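Side-chain contacts in CELL division control protein 6 (Pyrobaculum aerophilum, PDB 1FNN), which probably regulates the initiation of DNA replication as an ATP-binding AAA+ protein of the Cdc6/Cdc18 family, here holding ADP and magnesium: residues A243-Y248 against K272-G277; A224-A229 against I368-L373; T144-G149 against I160-V165. All coordinates share one frame; numbering follows the deposited sequence.

Contact 1 of 3, residues A243-Y248 against K272-G277; sequences AIDILY and KEVLFG. With ADP (adenosine-5'-diphosphate), chain D.
V274 sets its two methyl branches against I246 and D245 where two helices of the AAA+ lid, 240-256 and 264-274, come together at the end of the second. The principle illustrated is that one beta-branched residue can serve two unlike neighbours. Its CG1, anti to the carbonyl carbon (chi1 -63°), reaches the carboxylate of D245, with CG1 3.5 Å from D245 OD2, while CG2 turns to the isoleucine and lies 3.6 Å from I246 CG1. The valine and isoleucine side chains meet at a slant; valine and aspartate instead run past one another in opposite senses. I246 leaves its backbone to one side of the other segment, but its CG1 is anti to the carbonyl carbon (chi1 -72°) and the chain is extended beyond it, which carries CD1 across the gap to 4.2 Å from L275 CD1. L275, the first residue to leave helical geometry, carries the apolar contact past the helix end. The polar end of D245 is engaged elsewhere: OD1 forms a salt bridge with R249, one turn further along the same helix, and this gives the carboxylate a polar partner beside the apolar valine methyl. Farther round, I246 and L275 also rest on I223 and I226 of helix 217-227, joining three lid helices. Helix 240-256 meanwhile faces the nucleotide, consistent with the sensor-2 region of AAA+ lids: I244 extends CD1 to 3.5 Å from O4' of the ADP ribose.

Contact 2 of 3, residues A224-A229 against I368-L373; sequences ADITGA and IGTEPL
With CG1 anti to the carbonyl carbon (chi1 -61°) and the chain extended beyond it (chi2 170°), I226 drives its CD1 methyl onto the backbone of G369. Across from its second branch, T370 OG1 sits between the backbone N and the carbonyl carbon (chi1 67°), which leaves T370 CG2 to face I226. One isoleucine therefore divides its two arms between a peptide group and a methyl. The longer arm comes closest: I226 CD1 is 3.3 Å from G369 O and 3.8 Å from G369 C, while CG1 rests over the glycine, 4.1 Å from G369 CA. The shorter arm meets threonine methyl to methyl, I226 CG2 lying 3.8 Å from T370 CG2, and the two side chains pass each other in opposite directions. The backbones themselves are close here, with I226 CA 6.3 Å from G369 CA. The contact joins two domains: I226 is near the end of lid helix 217-227, and segment 368-373 runs from the end of strand 364-367 of the C-terminal winged-helix domain into helix 373-387. It exemplifies how a domain interface can bury a carbonyl under a methyl while neighbouring polar groups find partners across it. G369 O, covered by the isoleucine methyl, has no polar partner in the model, whereas G369 N is hydrogen-bonded to E349. Beside I226 along the helix, D225 reaches the winged-helix domain with both carboxylate oxygens, OD1 in a salt bridge with R351 and OD2 in a hydrogen bond with the hydroxyl of Y308.

Contact 3 of 3, residues T144-G149 against I160-V165; sequences TFIRLG and IALVIV
Helix 139-148 packs on strand 160-166 of the parallel sheet in the AAA domain, and the contact is a compact example of a helix covering a sheet face. Over the short segments the helix and strand axes approach to 9.1 Å and run roughly antiparallel, at 145° between their directions. Two crossed pairs of side chains fill the space. L162, with CG anti to the backbone N (chi1 173°), sends CD2 up to the helix, where it lies 3.7 Å from I146 CA and 3.8 Å from I146 CG1; the methyl thus lodges against the helix backbone as well as the side chain, and the two side chains stand roughly at right angles. In the second pair, I160 CD1 reaches the branch point of leucine, 3.8 Å from L148 CG, again at about a right angle. At G149 the backbones come close, with G149 CA 4.1 Å from I160 CB. There a water bridges the main chains: it donates to G149 O at 2.7 Å and accepts from I160 N at 2.9 Å. L148 also meets L116 and V117 of helix 109-122, and M183 of helix 177-183 touches both I146 and L162. Alternate strand residues, I160 and L162, face the helix while A161 turns from it; they contribute to the helix-on-sheet layer of a beta-alpha-beta crossover between neighbouring parallel strands 127-132 and 160-166, typical of the P-loop NTPase fold.

In the fold
Along the chain contact 3 closes first, in the AAA domain with its five-stranded parallel sheet; contact 1 lies wholly in the interval between the two segments of contact 2. Contacts 1 and 2 are neighbours, their centres 9 Å apart, and they touch: K272 NZ forms a 2.9 Å salt bridge with E371 OE1, and A243 packs on T227. Lid helices and a late loop of the winged-helix domain thus form one continuous region. Contact 3 is remote, its centre 36 Å from that of contact 1 and 40 Å from that of contact 2. ADP, touched by I244, also binds P-loop residues, so nucleotide links the lid to the domain holding contact 3.

Contact 1 of 3, residues A243-Y248 against K272-G277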
# COMPACT_ATOMS: atom_id res chain seq x y z
N ALA A 243 -1.66 0.71 -5.92
CA ALA A 243 -2.16 -0.14 -6.98
C ALA A 243 -3.65 0.10 -7.21
O ALA A 243 -4.10 0.23 -8.35
CB ALA A 243 -1.87 -1.61 -6.74
N ILE A 244 -4.41 0.19 -6.11
CA ILE A 244 -5.87 0.43 -6.29
C ILE A 244 -6.13 1.81 -6.86
O ILE A 244 -7.00 2.07 -7.69
CB ILE A 244 -6.58 0.23 -4.91
CG1 ILE A 244 -6.44 -1.24 -4.48
CG2 ILE A 244 -8.05 0.67 -5.05
CD1 ILE A 244 -6.68 -1.53 -2.99
N ASP A 245 -5.37 2.82 -6.45
CA ASP A 245 -5.50 4.17 -6.96
C ASP A 245 -5.22 4.17 -8.48
O ASP A 245 -5.99 4.75 -9.24
CB ASP A 245 -4.50 5.03 -6.18
CG ASP A 245 -4.42 6.50 -6.44
OD1 ASP A 245 -5.28 7.12 -7.08
OD2 ASP A 245 -3.47 7.18 -6.00
N ILE A 246 -4.21 3.40 -8.92
CA ILE A 246 -3.94 3.36 -10.36
C ILE A 246 -5.05 2.68 -11.11
O ILE A 246 -5.41 3.13 -12.21
CB ILE A 246 -2.55 2.68 -10.65
CG1 ILE A 246 -1.45 3.66 -10.20
CG2 ILE A 246 -2.49 2.32 -12.13
CD1 ILE A 246 -0.08 2.92 -10.06
N LEU A 247 -5.59 1.55 -10.61
CA LEU A 247 -6.70 0.88 -11.27
C LEU A 247 -7.91 1.82 -11.46
O LEU A 247 -8.48 1.96 -12.55
CB LEU A 247 -7.14 -0.36 -10.49
CG LEU A 247 -8.37 -1.13 -10.96
CD1 LEU A 247 -8.26 -1.55 -12.44
CD2 LEU A 247 -8.60 -2.42 -10.16
N TYR A 248 -8.23 2.53 -10.38
CA TYR A 248 -9.42 3.41 -10.42
C TYR A 248 -9.22 4.58 -11.37
O TYR A 248 -10.06 4.93 -12.21
CB TYR A 248 -9.67 3.93 -8.99
CG TYR A 248 -10.86 4.86 -8.85
CD1 TYR A 248 -12.11 4.46 -9.30
CD2 TYR A 248 -10.72 6.12 -8.28
CE1 TYR A 248 -13.22 5.29 -9.18
CE2 TYR A 248 -11.82 6.96 -8.16
CZ TYR A 248 -13.05 6.53 -8.61
OH TYR A 248 -14.15 7.37 -8.49
N LYS A 272 1.68 7.70 -14.25
CA LYS A 272 2.52 8.91 -14.20
C LYS A 272 1.98 9.99 -13.31
O LYS A 272 2.73 10.81 -12.76
CB LYS A 272 2.81 9.40 -15.62
CG LYS A 272 4.25 9.88 -15.79
CD LYS A 272 4.44 10.51 -17.16
CE LYS A 272 5.69 11.39 -17.18
NZ LYS A 272 5.90 11.96 -18.55
N GLU A 273 0.65 10.04 -13.04
CA GLU A 273 0.14 11.03 -12.10
C GLU A 273 0.52 10.72 -10.67
O GLU A 273 0.57 11.65 -9.86
CB GLU A 273 -1.40 11.10 -12.20
CG GLU A 273 -1.84 11.71 -13.52
CD GLU A 273 -1.99 13.21 -13.46
OE1 GLU A 273 -1.46 13.88 -12.56
OE2 GLU A 273 -2.66 13.75 -14.36
N VAL A 274 0.70 9.45 -10.31
CA VAL A 274 1.04 9.12 -8.94
C VAL A 274 2.46 8.59 -8.73
O VAL A 274 2.79 8.26 -7.58
CB VAL A 274 0.08 8.04 -8.38
CG1 VAL A 274 -1.34 8.64 -8.36
CG2 VAL A 274 0.08 6.78 -9.21
N LEU A 275 3.20 8.33 -9.81
CA LEU A 275 4.54 7.76 -9.62
C LEU A 275 5.60 8.58 -10.37
O LEU A 275 5.25 9.11 -11.43
CB LEU A 275 4.65 6.35 -10.18
CG LEU A 275 3.95 5.24 -9.42
CD1 LEU A 275 4.04 3.91 -10.13
CD2 LEU A 275 4.53 5.13 -8.01
N PHE A 276 6.85 8.43 -9.97
CA PHE A 276 7.94 8.89 -10.84
C PHE A 276 7.85 8.12 -12.17
O PHE A 276 7.80 6.89 -12.15
CB PHE A 276 9.31 8.56 -10.29
CG PHE A 276 9.87 9.33 -9.14
CD1 PHE A 276 9.75 8.86 -7.84
CD2 PHE A 276 10.54 10.52 -9.36
CE1 PHE A 276 10.28 9.57 -6.78
CE2 PHE A 276 11.07 11.24 -8.30
CZ PHE A 276 10.94 10.77 -7.01
N GLY A 277 7.84 8.83 -13.29
CA GLY A 277 7.84 8.14 -14.59
C GLY A 277 9.27 7.70 -14.89
O GLY A 277 10.02 7.32 -13.99
PB ADP D . -1.81 0.61 5.59
O1B ADP D . -2.38 1.09 6.92
O2B ADP D . -0.96 -0.53 5.71
O3B ADP D . -1.09 1.79 5.14
PA ADP D . -4.25 0.06 4.25
O1A ADP D . -4.87 -0.77 5.30
O2A ADP D . -4.85 1.39 4.19
O3A ADP D . -2.73 0.14 4.44
O5' ADP D . -4.48 -0.59 2.76
C5' ADP D . -4.24 0.28 1.67
C4' ADP D . -5.38 0.03 0.66
O4' ADP D . -5.29 -1.31 0.23
C3' ADP D . -6.78 0.18 1.23
O3' ADP D . -7.64 0.62 0.19
C2' ADP D . -7.02 -1.22 1.69
O2' ADP D . -8.41 -1.52 1.81
C1' ADP D . -6.43 -2.02 0.53
N9 ADP D . -5.99 -3.26 1.04
C8 ADP D . -4.81 -3.48 1.70
N7 ADP D . -4.50 -4.73 1.85
C5 ADP D . -5.55 -5.38 1.23
C6 ADP D . -5.84 -6.75 1.07
N6 ADP D . -5.03 -7.68 1.55
N1 ADP D . -6.97 -7.08 0.44
C2 ADP D . -7.77 -6.13 0.01
N3 ADP D . -7.62 -4.81 0.09
C4 ADP D . -6.47 -4.50 0.74

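Contact 2 of 3, residues A224-A229 against I368-L373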
# COMPACT_ATOMS: atom_id res chain seq x y z
N ALA A 224 -0.08 -4.48 -11.43
CA ALA A 224 0.62 -5.23 -10.39
C ALA A 224 2.15 -5.31 -10.63
O ALA A 224 2.94 -5.22 -9.70
CB ALA A 224 0.08 -6.66 -10.43
N ASP A 225 2.54 -5.31 -11.89
CA ASP A 225 3.95 -5.29 -12.29
C ASP A 225 4.57 -3.95 -11.99
O ASP A 225 5.75 -3.91 -11.64
CB ASP A 225 4.16 -5.66 -13.78
CG ASP A 225 4.01 -7.16 -13.92
OD1 ASP A 225 4.13 -7.81 -12.86
OD2 ASP A 225 3.79 -7.68 -15.03
N ILE A 226 3.79 -2.87 -12.01
CA ILE A 226 4.31 -1.56 -11.68
C ILE A 226 4.47 -1.42 -10.17
O ILE A 226 5.18 -0.52 -9.73
CB ILE A 226 3.33 -0.45 -12.12
CG1 ILE A 226 3.07 -0.43 -13.62
CG2 ILE A 226 3.79 0.93 -11.70
CD1 ILE A 226 1.91 0.52 -13.95
N THR A 227 3.55 -2.00 -9.39
CA THR A 227 3.51 -1.69 -7.97
C THR A 227 3.98 -2.78 -7.04
O THR A 227 4.31 -2.45 -5.90
CB THR A 227 2.02 -1.37 -7.59
OG1 THR A 227 1.17 -2.43 -8.05
CG2 THR A 227 1.56 -0.13 -8.33
N GLY A 228 3.88 -4.05 -7.39
CA GLY A 228 4.20 -5.14 -6.49
C GLY A 228 5.70 -5.31 -6.25
O GLY A 228 6.52 -4.71 -6.98
N ALA A 229 6.04 -5.76 -5.04
CA ALA A 229 7.44 -5.97 -4.70
C ALA A 229 7.95 -7.29 -5.29
O ALA A 229 7.27 -8.32 -5.29
CB ALA A 229 7.65 -5.98 -3.19
N ILE A 368 5.72 -1.75 -20.74
CA ILE A 368 6.20 -0.47 -20.24
C ILE A 368 4.92 0.12 -19.55
O ILE A 368 4.13 0.81 -20.21
CB ILE A 368 6.71 0.47 -21.32
CG1 ILE A 368 8.07 -0.08 -21.87
CG2 ILE A 368 6.91 1.89 -20.82
CD1 ILE A 368 8.44 0.71 -23.14
N GLY A 369 4.91 0.10 -18.23
CA GLY A 369 3.68 0.57 -17.55
C GLY A 369 3.81 1.95 -16.93
O GLY A 369 2.76 2.50 -16.50
N THR A 370 5.03 2.47 -16.82
CA THR A 370 5.20 3.73 -16.09
C THR A 370 5.27 5.02 -16.88
O THR A 370 5.36 6.09 -16.24
CB THR A 370 6.40 3.63 -15.12
OG1 THR A 370 7.65 3.53 -15.86
CG2 THR A 370 6.21 2.39 -14.25
N GLU A 371 5.24 4.97 -18.21
CA GLU A 371 5.33 6.19 -19.00
C GLU A 371 4.54 6.14 -20.28
O GLU A 371 4.61 5.11 -20.97
CB GLU A 371 6.79 6.35 -19.48
CG GLU A 371 7.69 7.04 -18.53
CD GLU A 371 7.55 8.53 -18.36
OE1 GLU A 371 6.88 9.24 -19.12
OE2 GLU A 371 8.19 8.99 -17.37
N PRO A 372 3.76 7.16 -20.60
CA PRO A 372 2.95 7.20 -21.81
C PRO A 372 3.92 7.05 -23.01
O PRO A 372 5.03 7.59 -22.92
CB PRO A 372 2.29 8.56 -21.76
CG PRO A 372 2.19 8.85 -20.28
CD PRO A 372 3.53 8.34 -19.73
N LEU A 373 3.58 6.24 -23.98
CA LEU A 373 4.53 5.89 -25.04
C LEU A 373 4.86 6.98 -26.04
O LEU A 373 6.02 7.04 -26.55
CB LEU A 373 3.99 4.67 -25.77
CG LEU A 373 3.78 3.43 -24.90
CD1 LEU A 373 3.25 2.30 -25.76
CD2 LEU A 373 5.07 3.05 -24.18

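Contact 3 of 3, residues T144-G149 against I160-V165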
# COMPACT_ATOMS: atom_id res chain seq x y z
N THR A 144 2.99 6.92 27.76
CA THR A 144 1.82 7.15 28.62
C THR A 144 0.72 6.15 28.28
O THR A 144 0.25 5.47 29.20
CB THR A 144 1.30 8.58 28.46
OG1 THR A 144 2.34 9.44 28.94
CG2 THR A 144 0.02 8.80 29.26
N PHE A 145 0.31 6.03 27.01
CA PHE A 145 -0.82 5.12 26.72
C PHE A 145 -0.46 3.67 26.87
O PHE A 145 -1.23 2.88 27.44
CB PHE A 145 -1.39 5.43 25.32
CG PHE A 145 -2.12 6.76 25.40
CD1 PHE A 145 -1.57 7.91 24.90
CD2 PHE A 145 -3.36 6.82 26.01
CE1 PHE A 145 -2.23 9.11 24.97
CE2 PHE A 145 -4.03 8.03 26.09
CZ PHE A 145 -3.47 9.17 25.58
N ILE A 146 0.77 3.30 26.50
CA ILE A 146 1.23 1.94 26.73
C ILE A 146 1.16 1.55 28.19
O ILE A 146 0.75 0.42 28.47
CB ILE A 146 2.69 1.75 26.22
CG1 ILE A 146 2.67 1.81 24.69
CG2 ILE A 146 3.25 0.42 26.72
CD1 ILE A 146 4.02 2.07 24.03
N ARG A 147 1.54 2.44 29.10
CA ARG A 147 1.58 2.12 30.52
C ARG A 147 0.22 2.12 31.19
O ARG A 147 -0.01 1.29 32.08
CB ARG A 147 2.50 3.10 31.27
CG ARG A 147 3.97 2.82 30.96
CD ARG A 147 4.91 3.95 31.37
NE ARG A 147 6.13 3.34 31.88
CZ ARG A 147 7.25 3.77 32.41
NH1 ARG A 147 7.53 5.05 32.61
NH2 ARG A 147 8.15 2.85 32.76
N LEU A 148 -0.72 2.88 30.61
CA LEU A 148 -2.05 2.98 31.20
C LEU A 148 -2.72 1.64 31.31
O LEU A 148 -3.28 1.30 32.35
CB LEU A 148 -2.89 4.00 30.43
CG LEU A 148 -4.24 4.40 31.04
CD1 LEU A 148 -4.07 4.90 32.47
CD2 LEU A 148 -4.90 5.48 30.19
N GLY A 149 -2.66 0.78 30.29
CA GLY A 149 -3.28 -0.51 30.29
C GLY A 149 -2.81 -1.47 31.37
O GLY A 149 -3.46 -2.49 31.61
N ILE A 160 -8.14 -2.01 29.14
CA ILE A 160 -7.65 -1.50 27.88
C ILE A 160 -6.90 -2.57 27.09
O ILE A 160 -6.06 -3.27 27.67
CB ILE A 160 -6.69 -0.32 28.08
CG1 ILE A 160 -7.38 0.88 28.75
CG2 ILE A 160 -6.11 0.19 26.76
CD1 ILE A 160 -6.40 2.00 29.11
N ALA A 161 -7.26 -2.72 25.82
CA ALA A 161 -6.48 -3.55 24.88
C ALA A 161 -5.90 -2.55 23.88
O ALA A 161 -6.62 -1.64 23.43
CB ALA A 161 -7.35 -4.55 24.19
N LEU A 162 -4.59 -2.60 23.66
CA LEU A 162 -3.94 -1.53 22.92
C LEU A 162 -3.20 -2.05 21.69
O LEU A 162 -2.37 -2.98 21.78
CB LEU A 162 -2.93 -0.83 23.85
CG LEU A 162 -2.06 0.20 23.12
CD1 LEU A 162 -2.88 1.40 22.64
CD2 LEU A 162 -0.92 0.65 24.03
N VAL A 163 -3.56 -1.53 20.52
CA VAL A 163 -2.79 -1.83 19.32
C VAL A 163 -2.12 -0.53 18.86
O VAL A 163 -2.81 0.51 18.73
CB VAL A 163 -3.66 -2.39 18.18
CG1 VAL A 163 -2.85 -2.55 16.88
CG2 VAL A 163 -4.18 -3.77 18.55
N ILE A 164 -0.81 -0.57 18.58
CA ILE A 164 -0.10 0.57 18.01
C ILE A 164 0.51 0.17 16.65
O ILE A 164 0.73 -1.02 16.36
CB ILE A 164 1.02 1.12 18.89
CG1 ILE A 164 2.20 0.16 18.91
CG2 ILE A 164 0.51 1.39 20.31
CD1 ILE A 164 3.39 0.71 19.70
N VAL A 165 0.55 1.15 15.76
CA VAL A 165 0.90 0.90 14.38
C VAL A 165 2.07 1.77 13.90
O VAL A 165 2.12 2.95 14.18
CB VAL A 165 -0.32 1.17 13.46
CG1 VAL A 165 0.04 0.87 12.01
CG2 VAL A 165 -1.55 0.36 13.84
O HOH W 1 -5.71 -3.04 30.31